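Local coordinates for protein pyridoxine 4-oxidase (PDB 4HA6) that oxidises pyridoxine at its 4-hydroxymethyl group as an FAD-dependent enzyme of the GMC oxidoreductase family, with oxygen as the probable electron acceptor, at residues A[148-152]-A[153-157]; A[322-325]-A[326-329]; A[375-378]-A[379-382]; A[389-392]-A[393-396]; A[450-453]-A[454-458]. All coordinates share one frame; numbering follows the deposited sequence.

Contact 1: A[148-152]-A[153-157]; sequences DEVSP and LARAF
One face of the Arg155 guanidinium lies over the backbone of Pro152, whose CA stands 3.3 Å above the plane toward the rim, with Ser151 C higher above the same face. Val150 O approaches the group obliquely; it takes weak hydrogen bonds from Arg155 NE at 3.1 Å and from Arg155 NH2. Two donors thus share one carbonyl, each badly bent, and a bend in the arginine chain at chi3 (-109°) folds the guanidinium back toward that carbonyl. This is the start of helix 152-163, where Ser151 is the N-cap: its OG, anti to the backbone N (chi1 162°), accepts a weak bond from Leu153 N. Proline suits the first helical turn, since its ring nitrogen has no hydrogen to leave unpaired there. Regular i to i+4 bonds follow, Arg155 N to Ser151 O at 2.9 Å and Ala156 N to Pro152 O at 3.0 Å. On the buried side Val150 CG1 lies 3.6 Å from Ala154 CB and also touches Arg155 CG; alanine is small enough to let the valine in close. Outside the segments, Glu315 of strand 314-320 accepts from Ser151 N and touches both Val150 and Ala154.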
loop_
_atom_site.group_PDB
_atom_site.type_symbol
_atom_site.label_atom_id
_atom_site.label_comp_id
_atom_site.label_asym_id
_atom_site.label_seq_id
_atom_site.Cartn_x
_atom_site.Cartn_y
_atom_site.Cartn_z
ATOM N N ASP A 148 25.184 -5.620 5.625
ATOM C CA ASP A 148 26.380 -4.848 5.336
ATOM C C ASP A 148 26.044 -3.470 4.780
ATOM O O ASP A 148 26.674 -2.489 5.142
ATOM C CB ASP A 148 27.271 -5.603 4.350
ATOM C CG ASP A 148 28.062 -6.711 5.012
ATOM O OD1 ASP A 148 27.584 -7.261 6.028
ATOM O OD2 ASP A 148 29.166 -7.029 4.513
ATOM N N GLU A 149 25.036 -3.386 3.918
ATOM C CA GLU A 149 24.728 -2.115 3.268
ATOM C C GLU A 149 23.851 -1.177 4.101
ATOM O O GLU A 149 23.514 -0.080 3.649
ATOM C CB GLU A 149 24.068 -2.355 1.914
ATOM C CG GLU A 149 22.735 -3.070 2.014
ATOM C CD GLU A 149 22.872 -4.536 1.720
ATOM O OE1 GLU A 149 23.096 -5.334 2.674
ATOM O OE2 GLU A 149 22.773 -4.878 0.520
ATOM N N VAL A 150 23.486 -1.586 5.313
ATOM C CA VAL A 150 22.699 -0.705 6.185
ATOM C C VAL A 150 23.500 0.525 6.614
ATOM O O VAL A 150 24.646 0.415 7.069
ATOM C CB VAL A 150 22.177 -1.445 7.433
ATOM C CG1 VAL A 150 21.504 -0.479 8.389
ATOM C CG2 VAL A 150 21.218 -2.552 7.034
ATOM N N SER A 151 22.893 1.698 6.463
ATOM C CA SER A 151 23.527 2.963 6.842
ATOM C C SER A 151 23.981 3.002 8.313
ATOM O O SER A 151 23.261 2.548 9.205
ATOM C CB SER A 151 22.553 4.111 6.574
ATOM O OG SER A 151 22.929 5.266 7.286
ATOM N N PRO A 152 25.183 3.552 8.575
ATOM C CA PRO A 152 25.616 3.649 9.972
ATOM C C PRO A 152 24.623 4.440 10.832
ATOM O O PRO A 152 24.480 4.121 12.015
ATOM C CB PRO A 152 26.983 4.359 9.881
ATOM C CG PRO A 152 27.064 4.922 8.508
ATOM C CD PRO A 152 26.215 4.029 7.638
ATOM N N LEU A 153 23.939 5.429 10.246
ATOM C CA LEU A 153 22.815 6.111 10.913
ATOM C C LEU A 153 21.708 5.135 11.326
ATOM O O LEU A 153 21.230 5.173 12.466
ATOM C CB LEU A 153 22.214 7.213 10.014
ATOM C CG LEU A 153 20.976 7.960 10.535
ATOM C CD1 LEU A 153 21.141 8.433 11.991
ATOM C CD2 LEU A 153 20.628 9.150 9.642
ATOM N N ALA A 154 21.297 4.270 10.399
ATOM C CA ALA A 154 20.251 3.284 10.685
ATOM C C ALA A 154 20.694 2.275 11.742
ATOM O O ALA A 154 19.898 1.862 12.595
ATOM C CB ALA A 154 19.810 2.571 9.420
ATOM N N ARG A 155 21.961 1.870 11.702
ATOM C CA ARG A 155 22.443 0.941 12.714
ATOM C C ARG A 155 22.425 1.593 14.090
ATOM O O ARG A 155 22.181 0.934 15.106
ATOM C CB ARG A 155 23.844 0.421 12.376
ATOM C CG ARG A 155 23.870 -0.542 11.202
ATOM C CD ARG A 155 25.258 -1.123 10.991
ATOM N NE ARG A 155 25.889 -0.606 9.777
ATOM C CZ ARG A 155 26.864 0.300 9.772
ATOM N NH1 ARG A 155 27.326 0.788 10.921
ATOM N NH2 ARG A 155 27.381 0.712 8.618
ATOM N N ALA A 156 22.696 2.890 14.121
ATOM C CA ALA A 156 22.720 3.632 15.368
ATOM C C ALA A 156 21.288 3.742 15.902
ATOM O O ALA A 156 21.044 3.657 17.119
ATOM C CB ALA A 156 23.320 4.998 15.141
ATOM N N PHE A 157 20.345 3.930 14.983
ATOM C CA PHE A 157 18.939 4.023 15.335
ATOM C C PHE A 157 18.502 2.683 15.918
ATOM O O PHE A 157 17.835 2.625 16.961
ATOM C CB PHE A 157 18.141 4.356 14.082
ATOM C CG PHE A 157 16.653 4.259 14.250
ATOM C CD1 PHE A 157 15.942 5.275 14.885
ATOM C CD2 PHE A 157 15.954 3.175 13.725
ATOM C CE1 PHE A 157 14.557 5.202 15.019
ATOM C CE2 PHE A 157 14.564 3.088 13.855
ATOM C CZ PHE A 157 13.867 4.102 14.503
#

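Contact 2: A[322-325]-A[326-329]; sequences ADSF and TAAG
The turn at residues 324-327 belongs to the loop between the antiparallel strands 314-320 and 333-338, and the hydroxyl of Ser324 organises it. Ser324 OG accepts two backbone hydrogen bonds, from Thr326 N at 3.0 Å and from Ala327 N at 3.1 Å, the N-H angles being 147° and 140°. Neither bond is straight, as expected when one oxygen serves two successive amides. The hydroxyl reaches them because chi1 of 165° sets OG opposite the backbone N and beside the carbonyl carbon, within reach of the two amides that follow. Serine fits here for its short side chain, which brings an acceptor back to the main chain within two or three residues. With an alanine in place of Ser324, the amides of Thr326 and Ala327 would probably lose their common acceptor and the turn would be less firmly fixed. Thr326 OG1 also stands 3.0 Å from Ser324 OG, while the methyl of Ala327 packs beside the serine, Ala327 CB to Ser324 CB 3.9 Å.

Two waters tie the carbonyls together. One donates to Ser324 O and Ala327 O, each at 2.7 Å; the other donates to Phe325 O at 2.6 Å and to Ala327 O, which therefore receives two water hydrogens. The ring of Phe325 turns from the polar turn to pack on Leu164 and on Thr407 and Ile408 of helix 392-409, joining the loop to that helix. The bond from Thr326 N to Ser324 OG is that of an ST turn, here extended to the next amide in a strand-connecting surface loop.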
loop_
_atom_site.group_PDB
_atom_site.type_symbol
_atom_site.label_atom_id
_atom_site.label_comp_id
_atom_site.label_asym_id
_atom_site.label_seq_id
_atom_site.Cartn_x
_atom_site.Cartn_y
_atom_site.Cartn_z
ATOM N N ALA A 322 2.277 1.422 22.072
ATOM C CA ALA A 322 2.283 2.861 22.305
ATOM C C ALA A 322 2.763 3.266 23.708
ATOM O O ALA A 322 3.122 4.422 23.912
ATOM C CB ALA A 322 0.916 3.437 22.033
ATOM N N ASP A 323 2.772 2.341 24.668
ATOM C CA ASP A 323 3.049 2.722 26.063
ATOM C C ASP A 323 4.300 2.073 26.662
ATOM O O ASP A 323 4.589 2.236 27.856
ATOM C CB ASP A 323 1.834 2.438 26.964
ATOM C CG ASP A 323 1.406 0.976 26.934
ATOM O OD1 ASP A 323 2.084 0.156 26.277
ATOM O OD2 ASP A 323 0.387 0.639 27.572
ATOM N N SER A 324 5.040 1.342 25.836
ATOM C CA SER A 324 6.182 0.581 26.334
ATOM C C SER A 324 7.083 0.072 25.224
ATOM O O SER A 324 6.612 -0.419 24.194
ATOM C CB SER A 324 5.691 -0.612 27.145
ATOM O OG SER A 324 6.741 -1.541 27.342
ATOM N N PHE A 325 8.388 0.161 25.440
ATOM C CA PHE A 325 9.329 -0.367 24.460
ATOM C C PHE A 325 9.568 -1.871 24.646
ATOM O O PHE A 325 10.129 -2.527 23.773
ATOM C CB PHE A 325 10.658 0.390 24.530
ATOM C CG PHE A 325 10.560 1.830 24.116
ATOM C CD1 PHE A 325 10.507 2.176 22.767
ATOM C CD2 PHE A 325 10.542 2.834 25.067
ATOM C CE1 PHE A 325 10.425 3.502 22.375
ATOM C CE2 PHE A 325 10.466 4.161 24.695
ATOM C CZ PHE A 325 10.413 4.501 23.339
ATOM N N THR A 326 9.130 -2.416 25.778
ATOM C CA THR A 326 9.419 -3.816 26.106
ATOM C C THR A 326 8.236 -4.733 25.853
ATOM O O THR A 326 8.390 -5.952 25.772
ATOM C CB THR A 326 9.845 -3.975 27.587
ATOM O OG1 THR A 326 8.910 -3.289 28.441
ATOM C CG2 THR A 326 11.250 -3.408 27.793
ATOM N N ALA A 327 7.051 -4.149 25.741
ATOM C CA ALA A 327 5.848 -4.942 25.519
ATOM C C ALA A 327 5.793 -5.509 24.096
ATOM O O ALA A 327 6.228 -4.863 23.130
ATOM C CB ALA A 327 4.616 -4.115 25.818
ATOM N N ALA A 328 5.237 -6.714 23.984
ATOM C CA ALA A 328 5.156 -7.443 22.723
ATOM C C ALA A 328 3.748 -7.345 22.138
ATOM O O ALA A 328 2.868 -6.677 22.707
ATOM C CB ALA A 328 5.540 -8.902 22.946
ATOM N N GLY A 329 3.532 -8.012 21.007
ATOM C CA GLY A 329 2.187 -8.147 20.463
ATOM C C GLY A 329 1.945 -7.334 19.209
ATOM O O GLY A 329 2.878 -7.081 18.434
HETATM O O HOH W 1 6.464 -2.330 22.265
HETATM O O HOH W 2 9.100 -4.671 22.772
#

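Contact 3: A[375-378]-A[379-382]; sequences GPEL and GDRL
Asp380 closes a type I beta turn running from Glu377 to Asp380, in the loop between strands 370-372 and 383-385. The turn's own backbone hydrogen bond joins Asp380 N to Glu377 O at 3.1 Å, and it arrives well above the carbonyl plane. A second runs the other way, from Glu377 N to Asp380 OD1 at 2.8 Å, meeting the oxygen from above the carboxylate plane, so that both backbone polar groups of Glu377 are held by one residue. Aspartate suits the place because its short arm, with CG anti to the carbonyl carbon (chi1 -65°), brings a carboxylate oxygen back across the turn. Replacing Asp380 by an alanine is likely to leave Glu377 N without its acceptor and the turn without its side-chain bond.

Van der Waals contacts surround the same oxygen. The side chains of Glu377 and Asp380 lie side by side, their carboxylate planes 74° apart, and Glu377 CB sits 3.3 Å from Asp380 OD1. Packing on the rest of the fold falls to Leu378, at the turn's corner, which touches Arg217 and Arg219 of strand 217-224 and Arg262. Beyond Asp380 OD1 the backbone of Gly375 passes, its C 3.2 Å from that oxygen, where a beta-carbon on Gly375 would collide with it.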
loop_
_atom_site.group_PDB
_atom_site.type_symbol
_atom_site.label_atom_id
_atom_site.label_comp_id
_atom_site.label_asym_id
_atom_site.label_seq_id
_atom_site.Cartn_x
_atom_site.Cartn_y
_atom_site.Cartn_z
ATOM N N GLY A 375 -18.018 12.965 -11.515
ATOM C CA GLY A 375 -18.799 12.997 -12.743
ATOM C C GLY A 375 -18.631 11.663 -13.441
ATOM O O GLY A 375 -17.937 10.783 -12.918
ATOM N N PRO A 376 -19.245 11.504 -14.625
ATOM C CA PRO A 376 -19.151 10.212 -15.318
ATOM C C PRO A 376 -17.820 10.002 -16.055
ATOM O O PRO A 376 -17.527 8.865 -16.433
ATOM C CB PRO A 376 -20.292 10.280 -16.356
ATOM C CG PRO A 376 -21.005 11.631 -16.141
ATOM C CD PRO A 376 -20.064 12.489 -15.358
ATOM N N GLU A 377 -17.029 11.055 -16.275
ATOM C CA GLU A 377 -15.938 10.941 -17.261
ATOM C C GLU A 377 -14.600 10.497 -16.677
ATOM O O GLU A 377 -14.326 10.715 -15.491
ATOM C CB GLU A 377 -15.764 12.253 -18.025
ATOM C CG GLU A 377 -17.079 12.839 -18.542
ATOM C CD GLU A 377 -17.780 11.926 -19.535
ATOM O OE1 GLU A 377 -17.136 11.001 -20.072
ATOM O OE2 GLU A 377 -18.986 12.132 -19.784
ATOM N N LEU A 378 -13.765 9.879 -17.509
ATOM C CA LEU A 378 -12.423 9.491 -17.078
ATOM C C LEU A 378 -11.678 10.714 -16.538
ATOM O O LEU A 378 -10.908 10.613 -15.588
ATOM C CB LEU A 378 -11.642 8.861 -18.231
ATOM C CG LEU A 378 -12.107 7.476 -18.663
ATOM C CD1 LEU A 378 -11.408 7.035 -19.943
ATOM C CD2 LEU A 378 -11.885 6.455 -17.540
ATOM N N GLY A 379 -11.944 11.880 -17.117
ATOM C CA GLY A 379 -11.203 13.081 -16.753
ATOM C C GLY A 379 -11.734 13.840 -15.549
ATOM O O GLY A 379 -11.106 14.814 -15.118
ATOM N N ASP A 380 -12.888 13.422 -15.018
ATOM C CA ASP A 380 -13.471 14.072 -13.840
ATOM C C ASP A 380 -12.734 13.600 -12.592
ATOM O O ASP A 380 -12.722 12.398 -12.287
ATOM C CB ASP A 380 -14.953 13.707 -13.699
ATOM C CG ASP A 380 -15.791 14.228 -14.838
ATOM O OD1 ASP A 380 -16.834 13.604 -15.160
ATOM O OD2 ASP A 380 -15.395 15.257 -15.417
ATOM N N ARG A 381 -12.130 14.528 -11.858
ATOM C CA ARG A 381 -11.265 14.132 -10.748
ATOM C C ARG A 381 -12.046 13.497 -9.601
ATOM O O ARG A 381 -13.222 13.815 -9.376
ATOM C CB ARG A 381 -10.428 15.314 -10.255
ATOM C CG ARG A 381 -11.243 16.487 -9.804
ATOM C CD ARG A 381 -11.116 16.687 -8.312
ATOM N NE ARG A 381 -12.124 17.618 -7.805
ATOM C CZ ARG A 381 -12.225 17.976 -6.530
ATOM N NH1 ARG A 381 -11.372 17.487 -5.635
ATOM N NH2 ARG A 381 -13.176 18.822 -6.146
ATOM N N LEU A 382 -11.401 12.569 -8.901
ATOM C CA LEU A 382 -12.035 11.915 -7.769
ATOM C C LEU A 382 -12.089 12.856 -6.582
ATOM O O LEU A 382 -11.202 13.698 -6.405
ATOM C CB LEU A 382 -11.295 10.631 -7.385
ATOM C CG LEU A 382 -11.331 9.473 -8.380
ATOM C CD1 LEU A 382 -10.400 8.341 -7.947
ATOM C CD2 LEU A 382 -12.751 8.943 -8.603
#

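Contact 4: A[389-392]-A[393-396]; sequences LQTG and RDRE
Thr391 and Asp394 meet at the start of helix 392-409, the threonine side chain lying across that of the aspartate. The firm part of the contact centres on the buried carboxylate of Asp394, which is well supplied with donors: Thr366 N serves OD1, and Ser367 OG is hydrogen-bonded to OD2. A water adds a further hydrogen to Asp394 OD2 at 2.9 Å and accepts from Leu389 N at 2.8 Å, pinning the incoming loop to the helix. Thr391 is the N-cap: its OG1 accepts from Asp394 N at 3.1 Å, with an N-H angle of 153°, although the placing of OG1 is somewhat uncertain. With chi1 at 62°, OG1 sits between the backbone N and the carbonyl carbon, from where it can face the amides of the first turn. Threonine serves well as a cap, since its hydroxyl replaces the carbonyl that a preceding turn would have supplied. The same hydroxyl is hydrogen-bonded to Thr366 OG1. The helical bonds complete this framework, Arg395 N to Thr391 O at 3.2 Å and Glu396 N to Gly392 O at 2.8 Å.

The solvent side is looser and is made by the exposed Gly392, Arg393 and Arg395. A beta-carbon would have room at Gly392, so the contact itself does not demand glycine there. Arg395, in one of its two modelled conformers, runs its aliphatic part past Leu389 and pairs its charged end with Asp434, while Glu396 pairs with Arg400 one turn on. A threonine hydroxyl accepting from the amide three residues on is typical of a helix N-cap.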
loop_
_atom_site.group_PDB
_atom_site.type_symbol
_atom_site.label_atom_id
_atom_site.label_comp_id
_atom_site.label_asym_id
_atom_site.label_seq_id
_atom_site.Cartn_x
_atom_site.Cartn_y
_atom_site.Cartn_z
ATOM N N LEU A 389 -6.719 11.902 10.864
ATOM C CA LEU A 389 -6.742 12.358 12.261
ATOM C C LEU A 389 -8.110 12.825 12.765
ATOM O O LEU A 389 -8.188 13.822 13.489
ATOM C CB LEU A 389 -5.719 13.481 12.469
ATOM C CG LEU A 389 -4.274 13.091 12.828
ATOM C CD1 LEU A 389 -3.958 11.631 12.501
ATOM C CD2 LEU A 389 -3.266 14.036 12.172
ATOM N N GLN A 390 -9.179 12.119 12.410
ATOM C CA GLN A 390 -10.505 12.601 12.800
ATOM C C GLN A 390 -10.993 12.010 14.135
ATOM O O GLN A 390 -11.937 12.511 14.747
ATOM C CB GLN A 390 -11.517 12.374 11.675
ATOM C CG GLN A 390 -12.523 13.530 11.487
ATOM C CD GLN A 390 -11.861 14.849 11.076
ATOM O OE1 GLN A 390 -11.616 15.092 9.895
ATOM N NE2 GLN A 390 -11.570 15.704 12.054
ATOM N N THR A 391 -10.346 10.946 14.590
ATOM C CA THR A 391 -10.760 10.310 15.825
ATOM C C THR A 391 -9.845 10.727 16.969
ATOM O O THR A 391 -8.681 11.099 16.750
ATOM C CB THR A 391 -10.755 8.776 15.688
ATOM O OG1 THR A 391 -9.418 8.312 15.398
ATOM C CG2 THR A 391 -11.710 8.349 14.576
ATOM N N GLY A 392 -10.355 10.666 18.192
ATOM C CA GLY A 392 -9.525 10.996 19.345
ATOM C C GLY A 392 -8.431 9.977 19.574
ATOM O O GLY A 392 -7.323 10.316 20.024
ATOM N N ARG A 393 -8.738 8.721 19.249
ATOM C CA ARG A 393 -7.777 7.630 19.360
ATOM C C ARG A 393 -6.583 7.863 18.426
ATOM O O ARG A 393 -5.416 7.772 18.857
ATOM C CB ARG A 393 -8.474 6.296 19.051
ATOM C CG ARG A 393 -7.584 5.047 19.123
ATOM C CD ARG A 393 -7.011 4.850 20.519
ATOM N NE ARG A 393 -6.781 3.444 20.847
ATOM C CZ ARG A 393 -6.757 2.977 22.093
ATOM N NH1 ARG A 393 -6.955 3.809 23.110
ATOM N NH2 ARG A 393 -6.538 1.688 22.325
ATOM N N ASP A 394 -6.867 8.193 17.164
ATOM C CA ASP A 394 -5.803 8.459 16.180
ATOM C C ASP A 394 -4.910 9.618 16.634
ATOM O O ASP A 394 -3.696 9.585 16.456
ATOM C CB ASP A 394 -6.394 8.799 14.802
ATOM C CG ASP A 394 -6.944 7.583 14.076
ATOM O OD1 ASP A 394 -6.908 6.471 14.652
ATOM O OD2 ASP A 394 -7.434 7.739 12.932
ATOM N N ARG A 395 -5.524 10.654 17.203
ATOM C CA ARG A 395 -4.771 11.821 17.641
ATOM C C ARG A 395 -3.937 11.502 18.880
ATOM O O ARG A 395 -2.778 11.917 18.983
ATOM C CB ARG A 395 -5.712 13.012 17.892
ATOM C CG ARG A 395 -6.325 13.591 16.604
ATOM C CD ARG A 395 -7.353 14.703 16.878
ATOM N NE ARG A 395 -6.827 15.752 17.752
ATOM C CZ ARG A 395 -7.098 17.047 17.624
ATOM N NH1 ARG A 395 -7.886 17.474 16.644
ATOM N NH2 ARG A 395 -6.576 17.917 18.473
ATOM N N GLU A 396 -4.525 10.749 19.809
ATOM C CA GLU A 396 -3.850 10.386 21.061
ATOM C C GLU A 396 -2.650 9.476 20.790
ATOM O O GLU A 396 -1.539 9.733 21.291
ATOM C CB GLU A 396 -4.844 9.729 22.038
ATOM C CG GLU A 396 -4.294 9.418 23.455
ATOM C CD GLU A 396 -3.471 8.124 23.518
ATOM O OE1 GLU A 396 -3.675 7.242 22.650
ATOM O OE2 GLU A 396 -2.624 7.981 24.441
HETATM O O HOH W 3 -5.878 9.209 10.979
#

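Contact 5: A[450-453]-A[454-458]; sequences TCRM and GKDPD
Arg452 reaches across a bend in the loop between strands 441-443 and 473-475, and Gly454, Asp456 and Asp458 lie near its guanidinium. Gly454 comes first. Its CA lies obliquely to the guanidinium, and a beta-carbon there would fall 2.7 Å from Arg452 NH1, a collision that explains why a residue without a side chain occupies this place.

Asp456 carries the contact. Its carboxylate meets the end of the guanidinium edge-on, the two planes only 8° apart, in a bidentate salt bridge: NH1 of Arg452 to OD1 of Asp456 at 3.0 Å, and NH2 of Arg452 to OD2 of Asp456 at 2.7 Å. Each oxygen uses its syn lone pair, and the bonds are nearly straight, the one from NH1 at 173°. Two such bonds side by side fix the rotation of both flat groups. The arginine chain, extended from CG to NE, spans the distance, while a chi1 of 57° sets CG of the aspartate between its backbone N and carbonyl carbon, which turns the carboxylate toward Arg452. Lys468 NZ donates to both Gly454 O and Asp456 O, so main chain and side chain of the aspartate are both held.

After Pro457, Asp458 C passes 3.8 Å from Arg452 NH2. That nitrogen has a second acidic partner in Asp284, so two carboxylates share the arginine's positive charge, which probably helps to offset both. End-on pairing through NH1 and NH2 to both oxygens is the classic bidentate arginine-carboxylate salt bridge, here bracing a loop of the FAD-binding GMC fold.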
loop_
_atom_site.group_PDB
_atom_site.type_symbol
_atom_site.label_atom_id
_atom_site.label_comp_id
_atom_site.label_asym_id
_atom_site.label_seq_id
_atom_site.Cartn_x
_atom_site.Cartn_y
_atom_site.Cartn_z
ATOM N N THR A 450 -11.807 0.444 0.059
ATOM C CA THR A 450 -12.931 1.118 -0.593
ATOM C C THR A 450 -13.908 0.173 -1.288
ATOM O O THR A 450 -14.940 0.608 -1.809
ATOM C CB THR A 450 -12.411 2.135 -1.626
ATOM O OG1 THR A 450 -11.392 1.512 -2.434
ATOM C CG2 THR A 450 -11.820 3.334 -0.903
ATOM N N CYS A 451 -13.563 -1.111 -1.337
ATOM C CA CYS A 451 -14.493 -2.127 -1.808
ATOM C C CYS A 451 -14.448 -3.238 -0.764
ATOM O O CYS A 451 -14.090 -4.373 -1.073
ATOM C CB CYS A 451 -14.081 -2.654 -3.181
ATOM S SG CYS A 451 -14.205 -1.421 -4.566
ATOM N N ARG A 452 -14.803 -2.904 0.480
ATOM C CA ARG A 452 -14.469 -3.803 1.599
ATOM C C ARG A 452 -15.080 -5.198 1.494
ATOM O O ARG A 452 -16.267 -5.383 1.145
ATOM C CB ARG A 452 -14.776 -3.180 2.971
ATOM C CG ARG A 452 -16.239 -3.139 3.311
ATOM C CD ARG A 452 -16.533 -2.577 4.707
ATOM N NE ARG A 452 -17.982 -2.448 4.821
ATOM C CZ ARG A 452 -18.786 -3.445 5.184
ATOM N NH1 ARG A 452 -18.272 -4.625 5.504
ATOM N NH2 ARG A 452 -20.100 -3.258 5.243
ATOM N N MET A 453 -14.237 -6.179 1.764
ATOM C CA MET A 453 -14.676 -7.551 1.919
ATOM C C MET A 453 -15.368 -7.680 3.267
ATOM O O MET A 453 -14.863 -7.169 4.278
ATOM C CB MET A 453 -13.458 -8.473 1.856
ATOM C CG MET A 453 -13.745 -9.906 2.236
ATOM S SD MET A 453 -12.285 -10.971 2.134
ATOM C CE MET A 453 -11.209 -10.207 3.361
ATOM N N GLY A 454 -16.525 -8.344 3.300
ATOM C CA GLY A 454 -17.222 -8.547 4.566
ATOM C C GLY A 454 -18.323 -9.587 4.451
ATOM O O GLY A 454 -18.808 -9.881 3.347
ATOM N N LYS A 455 -18.728 -10.150 5.581
ATOM C CA LYS A 455 -19.802 -11.150 5.582
ATOM C C LYS A 455 -21.195 -10.526 5.748
ATOM O O LYS A 455 -22.215 -11.204 5.593
ATOM C CB LYS A 455 -19.560 -12.160 6.699
ATOM C CG LYS A 455 -19.695 -11.571 8.101
ATOM C CD LYS A 455 -19.260 -12.620 9.144
ATOM C CE LYS A 455 -19.527 -12.153 10.556
ATOM N NZ LYS A 455 -18.818 -10.883 10.852
ATOM N N ASP A 456 -21.234 -9.241 6.079
ATOM C CA ASP A 456 -22.504 -8.542 6.304
ATOM C C ASP A 456 -23.132 -8.152 4.961
ATOM O O ASP A 456 -22.423 -8.068 3.948
ATOM C CB ASP A 456 -22.272 -7.325 7.212
ATOM C CG ASP A 456 -21.244 -6.355 6.640
ATOM O OD1 ASP A 456 -20.064 -6.746 6.524
ATOM O OD2 ASP A 456 -21.612 -5.197 6.317
ATOM N N PRO A 457 -24.468 -7.946 4.933
ATOM C CA PRO A 457 -25.174 -7.791 3.649
ATOM C C PRO A 457 -24.697 -6.622 2.801
ATOM O O PRO A 457 -24.739 -6.744 1.571
ATOM C CB PRO A 457 -26.629 -7.561 4.067
ATOM C CG PRO A 457 -26.754 -8.255 5.391
ATOM C CD PRO A 457 -25.412 -8.018 6.068
ATOM N N ASP A 458 -24.250 -5.529 3.420
ATOM C CA ASP A 458 -23.822 -4.369 2.634
ATOM C C ASP A 458 -22.308 -4.239 2.366
ATOM O O ASP A 458 -21.851 -3.212 1.870
ATOM C CB ASP A 458 -24.397 -3.076 3.221
ATOM C CG ASP A 458 -25.827 -2.826 2.776
ATOM O OD1 ASP A 458 -26.132 -3.048 1.583
ATOM O OD2 ASP A 458 -26.643 -2.420 3.621
#

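The five contacts are all short-range, yet each polar solution suits its setting. Contacts 1 and 4 both start helices with a hydroxyl N-cap and are partly buried, but contact 4 adds a buried carboxylate and contact 1 a folded-back arginine. Contacts 2 and 3 are surface loops, each organised largely round one side-chain acceptor: a neutral one helped by bridging waters in contact 2, a charged one beside a backbone turn bond in contact 3. Contact 5 is partly buried and alone relies on a salt bridge across its segments. Contacts 2 and 4 share helix 392-409, as Phe325 packs on it, with nearest atoms about 6 Å apart. Contact 3 lies nearest the FAD, and contacts 1 and 3 fall on opposite sides of the chain's centre.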